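Local coordinates for uncharacterized protein (Thermus thermophilus HB8, PDB 4WVB) that probably hydrolyses mannosylglycerate to mannose and glycerate, and glucosylglycerate to glucose and glycerate, as a glycoside hydrolase of family 63, at residues 22-27 with 406-411; 106-111 with 246-251; 158-163 with 205-210. All coordinates share one frame; numbering follows the deposited sequence.

How the contacts relate
All three contacts are mainly buried, and they differ in what they join. Contact 1 ties the loop 22-27 to the start of helix 409-418, largely through backbone hydrogen bonds and an aromatic ring. Contact 2 is a helix-helix contact, with a threonine-aspartate bond beside aliphatic packing; its helix 235-254 also meets a second subunit. Contact 3 joins the segment 158-163 to helix 203-216 by an aromatic cluster and one histidine bond. Contacts 1 and 3 both reach the glucose, their centres about 22 Å apart. Contact 2 lies about 27 Å from contact 3, centre to centre, on the opposite side of the chain's centre.

Contact 1 of 3, residues 22-27 with 406-411; sequences VPAHGL and EGFSWS. With GLC (alpha-D-glucopyranose), chain F.
Phe-408 lies against Pro-23 and Ala-24. Its CB points away from the loop 22-27, but CG is anti to the backbone N (chi1 -160°), and the ring swings back to the loop. CG and CD1 come under Pro-23 O, which sits over one ring face, 3.3 Å from CD1. CD1 also meets Ala-24 CB at 3.8 Å. CE1 meets Pro-23 CB more loosely. CZ, at the tip, is 3.6 Å from GLC O6, near the ring plane. Pro-23 O also accepts a nearly straight bond from Ser-409 N (2.8 Å, 173°) and one from water 1, which in turn accepts from Trp-410 N. Ser-409 OG donates a hydrogen bond to Val-22 O at 2.7 Å, in the carbonyl plane. Further out, His-25 N binds Glu-406 O at 2.7 Å. The His-25 ring lies face-on over Gly-407 CA, which is 3.5 Å from the ring centroid. Phe-408 is the N-cap residue of helix 409-418. Its ring touches Glu-393, the probable catalytic proton acceptor, and Asp-35 of helix 33-43. Ser-409 packs on Leu-12 of helix 4-14, while Trp-410 reaches helix 356-368.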
loop_
_atom_site.group_PDB
_atom_site.type_symbol
_atom_site.label_atom_id
_atom_site.label_comp_id
_atom_site.label_asym_id
_atom_site.label_seq_id
_atom_site.Cartn_x
_atom_site.Cartn_y
_atom_site.Cartn_z
ATOM N N VAL A 22 0.525 22.863 31.977
ATOM C CA VAL A 22 -0.542 23.665 31.357
ATOM C C VAL A 22 -0.079 24.150 29.988
ATOM O O VAL A 22 1.119 24.298 29.766
ATOM C CB VAL A 22 -1.018 24.851 32.235
ATOM C CG1 VAL A 22 -1.524 24.329 33.570
ATOM C CG2 VAL A 22 0.062 25.922 32.424
ATOM N N PRO A 23 -1.022 24.386 29.057
ATOM C CA PRO A 23 -0.572 24.715 27.680
ATOM C C PRO A 23 0.081 26.071 27.478
ATOM O O PRO A 23 0.691 26.297 26.434
ATOM C CB PRO A 23 -1.869 24.680 26.870
ATOM C CG PRO A 23 -2.765 23.786 27.633
ATOM C CD PRO A 23 -2.451 24.031 29.086
ATOM N N ALA A 24 -0.065 26.982 28.439
ATOM C CA ALA A 24 0.431 28.347 28.266
ATOM C C ALA A 24 0.497 29.113 29.595
ATOM O O ALA A 24 -0.129 28.716 30.578
ATOM C CB ALA A 24 -0.463 29.110 27.292
ATOM N N HIS A 25 1.279 30.195 29.605
ATOM C CA HIS A 25 1.315 31.120 30.745
ATOM C C HIS A 25 -0.093 31.616 31.049
ATOM O O HIS A 25 -0.879 31.891 30.134
ATOM C CB HIS A 25 2.206 32.335 30.442
ATOM C CG HIS A 25 3.678 32.053 30.475
ATOM N ND1 HIS A 25 4.606 32.900 29.897
ATOM C CD2 HIS A 25 4.390 31.038 31.026
ATOM C CE1 HIS A 25 5.822 32.414 30.084
ATOM N NE2 HIS A 25 5.719 31.281 30.760
ATOM N N GLY A 26 -0.417 31.715 32.336
ATOM C CA GLY A 26 -1.666 32.342 32.772
ATOM C C GLY A 26 -2.874 31.444 32.952
ATOM O O GLY A 26 -3.897 31.880 33.494
ATOM N N LEU A 27 -2.781 30.187 32.518
ATOM C CA LEU A 27 -3.959 29.336 32.473
ATOM C C LEU A 27 -4.214 28.635 33.805
ATOM O O LEU A 27 -3.292 28.424 34.594
ATOM C CB LEU A 27 -3.810 28.289 31.365
ATOM C CG LEU A 27 -3.592 28.815 29.944
ATOM C CD1 LEU A 27 -3.752 27.662 28.952
ATOM C CD2 LEU A 27 -4.537 29.962 29.607
ATOM N N GLU A 406 1.015 33.081 25.534
ATOM C CA GLU A 406 2.410 33.332 25.878
ATOM C C GLU A 406 2.960 32.156 26.647
ATOM O O GLU A 406 2.213 31.476 27.360
ATOM C CB GLU A 406 2.526 34.607 26.717
ATOM C CG GLU A 406 2.218 35.843 25.885
ATOM C CD GLU A 406 2.406 37.143 26.639
ATOM O OE1 GLU A 406 1.854 37.271 27.751
ATOM O OE2 GLU A 406 3.104 38.038 26.106
ATOM N N GLY A 407 4.258 31.915 26.510
ATOM C CA GLY A 407 4.888 30.751 27.131
ATOM C C GLY A 407 4.144 29.503 26.704
ATOM O O GLY A 407 3.756 28.681 27.551
ATOM N N PHE A 408 3.887 29.411 25.396
ATOM C CA PHE A 408 3.062 28.343 24.853
ATOM C C PHE A 408 3.846 27.041 24.851
ATOM O O PHE A 408 4.875 26.900 24.194
ATOM C CB PHE A 408 2.509 28.660 23.468
ATOM C CG PHE A 408 1.306 27.812 23.130
ATOM C CD1 PHE A 408 0.078 28.076 23.708
ATOM C CD2 PHE A 408 1.426 26.732 22.276
ATOM C CE1 PHE A 408 -1.026 27.275 23.441
ATOM C CE2 PHE A 408 0.339 25.941 21.995
ATOM C CZ PHE A 408 -0.892 26.205 22.572
ATOM N N SER A 409 3.344 26.089 25.623
ATOM C CA SER A 409 4.096 24.906 25.966
ATOM C C SER A 409 4.485 24.028 24.796
ATOM O O SER A 409 5.625 23.586 24.746
ATOM C CB SER A 409 3.347 24.088 27.000
ATOM O OG SER A 409 3.255 24.823 28.205
ATOM N N TRP A 410 3.584 23.747 23.852
ATOM C CA TRP A 410 4.001 22.810 22.793
ATOM C C TRP A 410 5.033 23.434 21.850
ATOM O O TRP A 410 5.808 22.719 21.220
ATOM C CB TRP A 410 2.848 22.127 22.035
ATOM C CG TRP A 410 2.080 22.882 20.951
ATOM C CD1 TRP A 410 2.545 23.805 20.031
ATOM C CD2 TRP A 410 0.706 22.691 20.654
ATOM N NE1 TRP A 410 1.526 24.191 19.196
ATOM C CE2 TRP A 410 0.384 23.516 19.564
ATOM C CE3 TRP A 410 -0.295 21.880 21.214
ATOM C CZ2 TRP A 410 -0.898 23.584 19.040
ATOM C CZ3 TRP A 410 -1.548 21.941 20.692
ATOM C CH2 TRP A 410 -1.851 22.778 19.613
ATOM N N SER A 411 5.055 24.766 21.784
ATOM C CA SER A 411 6.064 25.449 20.985
ATOM C C SER A 411 7.417 25.236 21.640
ATOM O O SER A 411 8.377 24.823 20.987
ATOM C CB SER A 411 5.731 26.925 20.861
ATOM O OG SER A 411 4.514 27.100 20.177
HETATM C C1 GLC F . -6.695 25.883 21.561
HETATM C C2 GLC F . -5.988 25.192 20.370
HETATM C C3 GLC F . -5.968 23.682 20.619
HETATM C C4 GLC F . -5.210 23.396 21.917
HETATM C C5 GLC F . -5.855 24.193 23.072
HETATM C C6 GLC F . -5.027 24.142 24.350
HETATM O O1 GLC F . -8.071 25.431 21.646
HETATM O O2 GLC F . -6.637 25.495 19.129
HETATM O O3 GLC F . -5.336 23.043 19.526
HETATM O O4 GLC F . -5.152 21.958 22.133
HETATM O O5 GLC F . -6.003 25.596 22.791
HETATM O O6 GLC F . -3.846 24.895 24.170
HETATM O O HOH W 1 0.777 23.930 24.713
HETATM O O HOH W 2 -0.834 33.127 27.632
#

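Contact 2 of 3, residues 106-111 with 246-251; sequences VVATVV and RDLYAL
Thr-109 and Asp-247 form the polar link between two helices. Thr-109 OG1 donates to Asp-247 OD2 at 2.7 Å and meets the anti lone pair, away from OD1. Thr-109 OG1 is anti to its carbonyl carbon (chi1 -66°), which turns the hydroxyl to the carboxylate. The methyl CG2 also lies 3.3 Å from OD2. Beside this pair, Ala-108 CB rests 4.2 Å from Leu-248 CB. One turn on, Val-111 CG1 meets Leu-251 CD2 at 3.8 Å, the two side chains crossing at about a right angle. The axes of the short helical segments approach to 8.3 Å at an angle of 40°. In the next shell, Arg-243 makes a salt bridge to OD2 and Arg-112 one to OD1. Leu-248 packs on Phe-132 and Leu-135 of helix 121-146. Tyr-249 OH bonds to Thr-151 O of the second subunit. An alanine in place of Asp-247 would probably leave the Thr-109 hydroxyl without this acceptor and both arginines without their shared carboxylate. The buried aspartate is thus gripped at both oxygens, and its two arginine partners are likely to keep it ionised. Around this charged site the contact is aliphatic.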
loop_
_atom_site.group_PDB
_atom_site.type_symbol
_atom_site.label_atom_id
_atom_site.label_comp_id
_atom_site.label_asym_id
_atom_site.label_seq_id
_atom_site.Cartn_x
_atom_site.Cartn_y
_atom_site.Cartn_z
ATOM N N VAL A 106 -2.529 11.838 18.972
ATOM C CA VAL A 106 -1.107 11.721 18.673
ATOM C C VAL A 106 -0.395 10.927 19.755
ATOM O O VAL A 106 0.759 10.525 19.592
ATOM C CB VAL A 106 -0.477 13.129 18.471
ATOM C CG1 VAL A 106 -0.274 13.832 19.790
ATOM C CG2 VAL A 106 0.847 13.008 17.707
ATOM N N VAL A 107 -1.080 10.645 20.867
ATOM C CA VAL A 107 -0.409 10.050 22.008
ATOM C C VAL A 107 0.385 8.749 21.782
ATOM O O VAL A 107 1.490 8.618 22.327
ATOM C CB VAL A 107 -1.329 9.964 23.268
ATOM C CG1 VAL A 107 -2.559 9.116 23.039
ATOM C CG2 VAL A 107 -0.527 9.520 24.473
ATOM N N ALA A 108 -0.124 7.816 20.983
ATOM C CA ALA A 108 0.559 6.544 20.824
ATOM C C ALA A 108 1.908 6.732 20.133
ATOM O O ALA A 108 2.869 6.059 20.452
ATOM C CB ALA A 108 -0.304 5.532 20.054
ATOM N N THR A 109 1.967 7.676 19.205
ATOM C CA THR A 109 3.212 8.013 18.522
ATOM C C THR A 109 4.281 8.529 19.529
ATOM O O THR A 109 5.458 8.139 19.467
ATOM C CB THR A 109 2.917 9.054 17.427
ATOM O OG1 THR A 109 2.103 8.469 16.409
ATOM C CG2 THR A 109 4.201 9.602 16.782
ATOM N N VAL A 110 3.859 9.357 20.471
ATOM C CA VAL A 110 4.734 9.832 21.546
ATOM C C VAL A 110 5.188 8.695 22.451
ATOM O O VAL A 110 6.386 8.571 22.770
ATOM C CB VAL A 110 4.091 10.979 22.332
ATOM C CG1 VAL A 110 4.964 11.415 23.509
ATOM C CG2 VAL A 110 3.799 12.148 21.387
ATOM N N VAL A 111 4.240 7.853 22.875
ATOM C CA VAL A 111 4.591 6.760 23.769
ATOM C C VAL A 111 5.583 5.811 23.102
ATOM O O VAL A 111 6.490 5.334 23.764
ATOM C CB VAL A 111 3.347 5.976 24.222
ATOM C CG1 VAL A 111 3.768 4.737 24.979
ATOM C CG2 VAL A 111 2.475 6.851 25.103
ATOM N N ARG A 246 -0.311 2.885 13.449
ATOM C CA ARG A 246 0.956 2.270 13.040
ATOM C C ARG A 246 1.964 2.153 14.196
ATOM O O ARG A 246 2.627 1.135 14.390
ATOM C CB ARG A 246 1.569 3.081 11.887
ATOM C CG ARG A 246 0.771 3.049 10.618
ATOM C CD ARG A 246 1.088 1.813 9.811
ATOM N NE ARG A 246 0.393 1.803 8.534
ATOM C CZ ARG A 246 0.480 0.823 7.643
ATOM N NH1 ARG A 246 1.252 -0.222 7.848
ATOM N NH2 ARG A 246 -0.212 0.908 6.513
ATOM N N ASP A 247 2.070 3.199 14.998
ATOM C CA ASP A 247 3.005 3.223 16.093
ATOM C C ASP A 247 2.543 2.316 17.244
ATOM O O ASP A 247 3.355 1.709 17.913
ATOM C CB ASP A 247 3.245 4.663 16.543
ATOM C CG ASP A 247 4.025 5.450 15.503
ATOM O OD1 ASP A 247 4.868 4.825 14.822
ATOM O OD2 ASP A 247 3.817 6.677 15.388
ATOM N N LEU A 248 1.232 2.184 17.403
ATOM C CA LEU A 248 0.669 1.298 18.439
ATOM C C LEU A 248 0.908 -0.148 18.061
ATOM O O LEU A 248 1.209 -0.980 18.931
ATOM C CB LEU A 248 -0.824 1.591 18.669
ATOM C CG LEU A 248 -1.488 0.856 19.856
ATOM C CD1 LEU A 248 -0.868 1.252 21.172
ATOM C CD2 LEU A 248 -2.973 1.171 19.822
ATOM N N TYR A 249 0.774 -0.450 16.768
ATOM C CA TYR A 249 1.142 -1.765 16.254
ATOM C C TYR A 249 2.596 -2.104 16.584
ATOM O O TYR A 249 2.890 -3.185 17.093
ATOM C CB TYR A 249 0.880 -1.853 14.731
ATOM C CG TYR A 249 1.485 -3.090 14.142
ATOM C CD1 TYR A 249 0.790 -4.288 14.125
ATOM C CD2 TYR A 249 2.804 -3.081 13.639
ATOM C CE1 TYR A 249 1.376 -5.440 13.630
ATOM C CE2 TYR A 249 3.390 -4.225 13.141
ATOM C CZ TYR A 249 2.663 -5.401 13.117
ATOM O OH TYR A 249 3.269 -6.526 12.644
ATOM N N ALA A 250 3.526 -1.191 16.296
ATOM C CA ALA A 250 4.946 -1.431 16.559
ATOM C C ALA A 250 5.166 -1.700 18.055
ATOM O O ALA A 250 5.865 -2.646 18.432
ATOM C CB ALA A 250 5.780 -0.227 16.121
ATOM N N LEU A 251 4.515 -0.909 18.903
ATOM C CA LEU A 251 4.618 -1.106 20.343
ATOM C C LEU A 251 4.072 -2.482 20.740
ATOM O O LEU A 251 4.677 -3.188 21.543
ATOM C CB LEU A 251 3.853 -0.020 21.071
ATOM C CG LEU A 251 4.276 0.439 22.444
ATOM C CD1 LEU A 251 5.779 0.689 22.539
ATOM C CD2 LEU A 251 3.495 1.715 22.726
#

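Contact 3 of 3, residues 158-163 with 205-210; sequences HPWESG and DRYLSL. With GLC (alpha-D-glucopyranose), chain F.
His-158 meets the helical segment 205-210 where the backbones come nearest, 6.9 Å between its CA and that of Leu-210; residues 159-162 follow with helical backbone angles. The imidazole CG is anti to the backbone N (chi1 -158°), and this carries the ring to the helix. Its NE2 donates to Tyr-207 O at 2.9 Å (159°), with the oxygen near the ring plane. On the other nitrogen, ND1 accepts from Trp-160 N, also in plane. Both ring nitrogens are therefore used, which fixes the ring's rotation and is consistent with a neutral ring carrying its proton on NE2. Leu-210 CD1 covers one face of this imidazole, and Leu-210 CB comes within 3.5 Å of CD2. The indole of Trp-160 brings its edge to the face of Tyr-207, with NE1 3.5 Å from CD2 and the planes at 53°. Its CZ2 packs on Tyr-207 CB. Pro-159 CG touches the phenol ring at CE1, 3.6 Å away. Leu-174 of helix 171-175 also packs on Tyr-207. At the far end of the segment 158-163, Gly-163 O accepts from GLC O3 at 2.6 Å. Trp-160 lies close to Asp-165, the probable catalytic proton donor. The chemistry is thus split along the segment: a largely aromatic cluster with one histidine bond holds it to helix 203-216, and the backbone carbonyl of Gly-163 meets the sugar.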
loop_
_atom_site.group_PDB
_atom_site.type_symbol
_atom_site.label_atom_id
_atom_site.label_comp_id
_atom_site.label_asym_id
_atom_site.label_seq_id
_atom_site.Cartn_x
_atom_site.Cartn_y
_atom_site.Cartn_z
ATOM N N HIS A 158 -17.641 17.762 17.074
ATOM C CA HIS A 158 -17.467 19.131 17.503
ATOM C C HIS A 158 -16.187 19.642 16.840
ATOM O O HIS A 158 -15.202 18.910 16.843
ATOM C CB HIS A 158 -17.330 19.187 19.028
ATOM C CG HIS A 158 -17.654 20.522 19.608
ATOM N ND1 HIS A 158 -16.856 21.629 19.420
ATOM C CD2 HIS A 158 -18.704 20.938 20.357
ATOM C CE1 HIS A 158 -17.401 22.673 20.019
ATOM N NE2 HIS A 158 -18.527 22.281 20.590
ATOM N N PRO A 159 -16.196 20.864 16.273
ATOM C CA PRO A 159 -14.957 21.428 15.678
ATOM C C PRO A 159 -13.740 21.447 16.612
ATOM O O PRO A 159 -12.584 21.319 16.157
ATOM C CB PRO A 159 -15.376 22.867 15.259
ATOM C CG PRO A 159 -16.660 23.138 15.984
ATOM C CD PRO A 159 -17.323 21.809 16.152
ATOM N N TRP A 160 -13.964 21.621 17.912
ATOM C CA TRP A 160 -12.869 21.618 18.880
ATOM C C TRP A 160 -12.108 20.304 18.874
ATOM O O TRP A 160 -10.939 20.245 19.254
ATOM C CB TRP A 160 -13.373 21.896 20.291
ATOM C CG TRP A 160 -13.927 23.260 20.475
ATOM C CD1 TRP A 160 -13.824 24.321 19.616
ATOM C CD2 TRP A 160 -14.657 23.735 21.611
ATOM N NE1 TRP A 160 -14.455 25.421 20.149
ATOM C CE2 TRP A 160 -14.974 25.087 21.369
ATOM C CE3 TRP A 160 -15.088 23.139 22.805
ATOM C CZ2 TRP A 160 -15.701 25.867 22.285
ATOM C CZ3 TRP A 160 -15.809 23.915 23.717
ATOM C CH2 TRP A 160 -16.110 25.260 23.445
ATOM N N GLU A 161 -12.774 19.232 18.481
ATOM C CA GLU A 161 -12.135 17.924 18.494
ATOM C C GLU A 161 -11.023 17.801 17.464
ATOM O O GLU A 161 -10.154 16.941 17.625
ATOM C CB GLU A 161 -13.142 16.798 18.290
ATOM C CG GLU A 161 -14.103 16.646 19.466
ATOM C CD GLU A 161 -14.927 15.393 19.353
ATOM O OE1 GLU A 161 -15.006 14.612 20.332
ATOM O OE2 GLU A 161 -15.476 15.162 18.265
ATOM N N SER A 162 -11.042 18.658 16.437
ATOM C CA SER A 162 -9.972 18.662 15.438
ATOM C C SER A 162 -8.674 19.236 15.996
ATOM O O SER A 162 -7.604 19.075 15.394
ATOM C CB SER A 162 -10.349 19.513 14.237
ATOM O OG SER A 162 -10.521 20.856 14.623
ATOM N N GLY A 163 -8.773 19.919 17.132
ATOM C CA GLY A 163 -7.675 20.703 17.618
ATOM C C GLY A 163 -7.506 22.002 16.867
ATOM O O GLY A 163 -6.653 22.785 17.247
ATOM N N ASP A 205 -21.932 30.426 20.328
ATOM C CA ASP A 205 -23.309 29.988 20.534
ATOM C C ASP A 205 -23.509 28.597 19.953
ATOM O O ASP A 205 -24.138 27.746 20.581
ATOM C CB ASP A 205 -24.295 30.972 19.907
ATOM C CG ASP A 205 -24.072 32.398 20.387
ATOM O OD1 ASP A 205 -23.050 33.005 19.971
ATOM O OD2 ASP A 205 -24.901 32.892 21.180
ATOM N N ARG A 206 -22.950 28.369 18.764
ATOM C CA ARG A 206 -23.018 27.059 18.116
ATOM C C ARG A 206 -22.094 26.012 18.785
ATOM O O ARG A 206 -22.472 24.859 18.892
ATOM C CB ARG A 206 -22.729 27.187 16.622
ATOM C CG ARG A 206 -23.732 28.064 15.892
ATOM C CD ARG A 206 -23.428 28.185 14.412
ATOM N NE ARG A 206 -24.174 29.294 13.814
ATOM C CZ ARG A 206 -25.328 29.195 13.149
ATOM N NH1 ARG A 206 -25.921 28.018 12.944
ATOM N NH2 ARG A 206 -25.897 30.299 12.674
ATOM N N TYR A 207 -20.913 26.408 19.263
ATOM C CA TYR A 207 -20.074 25.464 20.024
ATOM C C TYR A 207 -20.810 24.999 21.275
ATOM O O TYR A 207 -20.823 23.815 21.591
ATOM C CB TYR A 207 -18.747 26.078 20.456
ATOM C CG TYR A 207 -17.890 26.621 19.348
ATOM C CD1 TYR A 207 -17.867 26.014 18.088
ATOM C CD2 TYR A 207 -17.069 27.723 19.563
ATOM C CE1 TYR A 207 -17.074 26.509 17.071
ATOM C CE2 TYR A 207 -16.260 28.221 18.550
ATOM C CZ TYR A 207 -16.271 27.610 17.305
ATOM O OH TYR A 207 -15.473 28.087 16.295
ATOM N N LEU A 208 -21.426 25.939 21.984
ATOM C CA LEU A 208 -22.183 25.605 23.199
ATOM C C LEU A 208 -23.428 24.770 22.932
ATOM O O LEU A 208 -23.745 23.873 23.717
ATOM C CB LEU A 208 -22.554 26.873 23.986
ATOM C CG LEU A 208 -21.613 27.213 25.151
ATOM C CD1 LEU A 208 -20.175 27.378 24.681
ATOM C CD2 LEU A 208 -22.080 28.468 25.888
ATOM N N SER A 209 -24.123 25.036 21.828
ATOM C CA SER A 209 -25.314 24.259 21.481
ATOM C C SER A 209 -24.989 22.799 21.246
ATOM O O SER A 209 -25.752 21.905 21.652
ATOM C CB SER A 209 -26.004 24.815 20.239
ATOM O OG SER A 209 -26.485 26.125 20.482
ATOM N N LEU A 210 -23.854 22.546 20.593
ATOM C CA LEU A 210 -23.418 21.161 20.398
ATOM C C LEU A 210 -23.240 20.464 21.751
ATOM O O LEU A 210 -23.783 19.377 21.961
ATOM C CB LEU A 210 -22.143 21.076 19.538
ATOM C CG LEU A 210 -22.318 21.278 18.027
ATOM C CD1 LEU A 210 -20.969 21.495 17.344
ATOM C CD2 LEU A 210 -23.074 20.103 17.409
HETATM C C1 GLC F . -6.695 25.883 21.561
HETATM C C2 GLC F . -5.988 25.192 20.370
HETATM C C3 GLC F . -5.968 23.682 20.619
HETATM C C4 GLC F . -5.210 23.396 21.917
HETATM C C5 GLC F . -5.855 24.193 23.072
HETATM C C6 GLC F . -5.027 24.142 24.350
HETATM O O1 GLC F . -8.071 25.431 21.646
HETATM O O2 GLC F . -6.637 25.495 19.129
HETATM O O3 GLC F . -5.336 23.043 19.526
HETATM O O4 GLC F . -5.152 21.958 22.133
HETATM O O5 GLC F . -6.003 25.596 22.791
HETATM O O6 GLC F . -3.846 24.895 24.170
#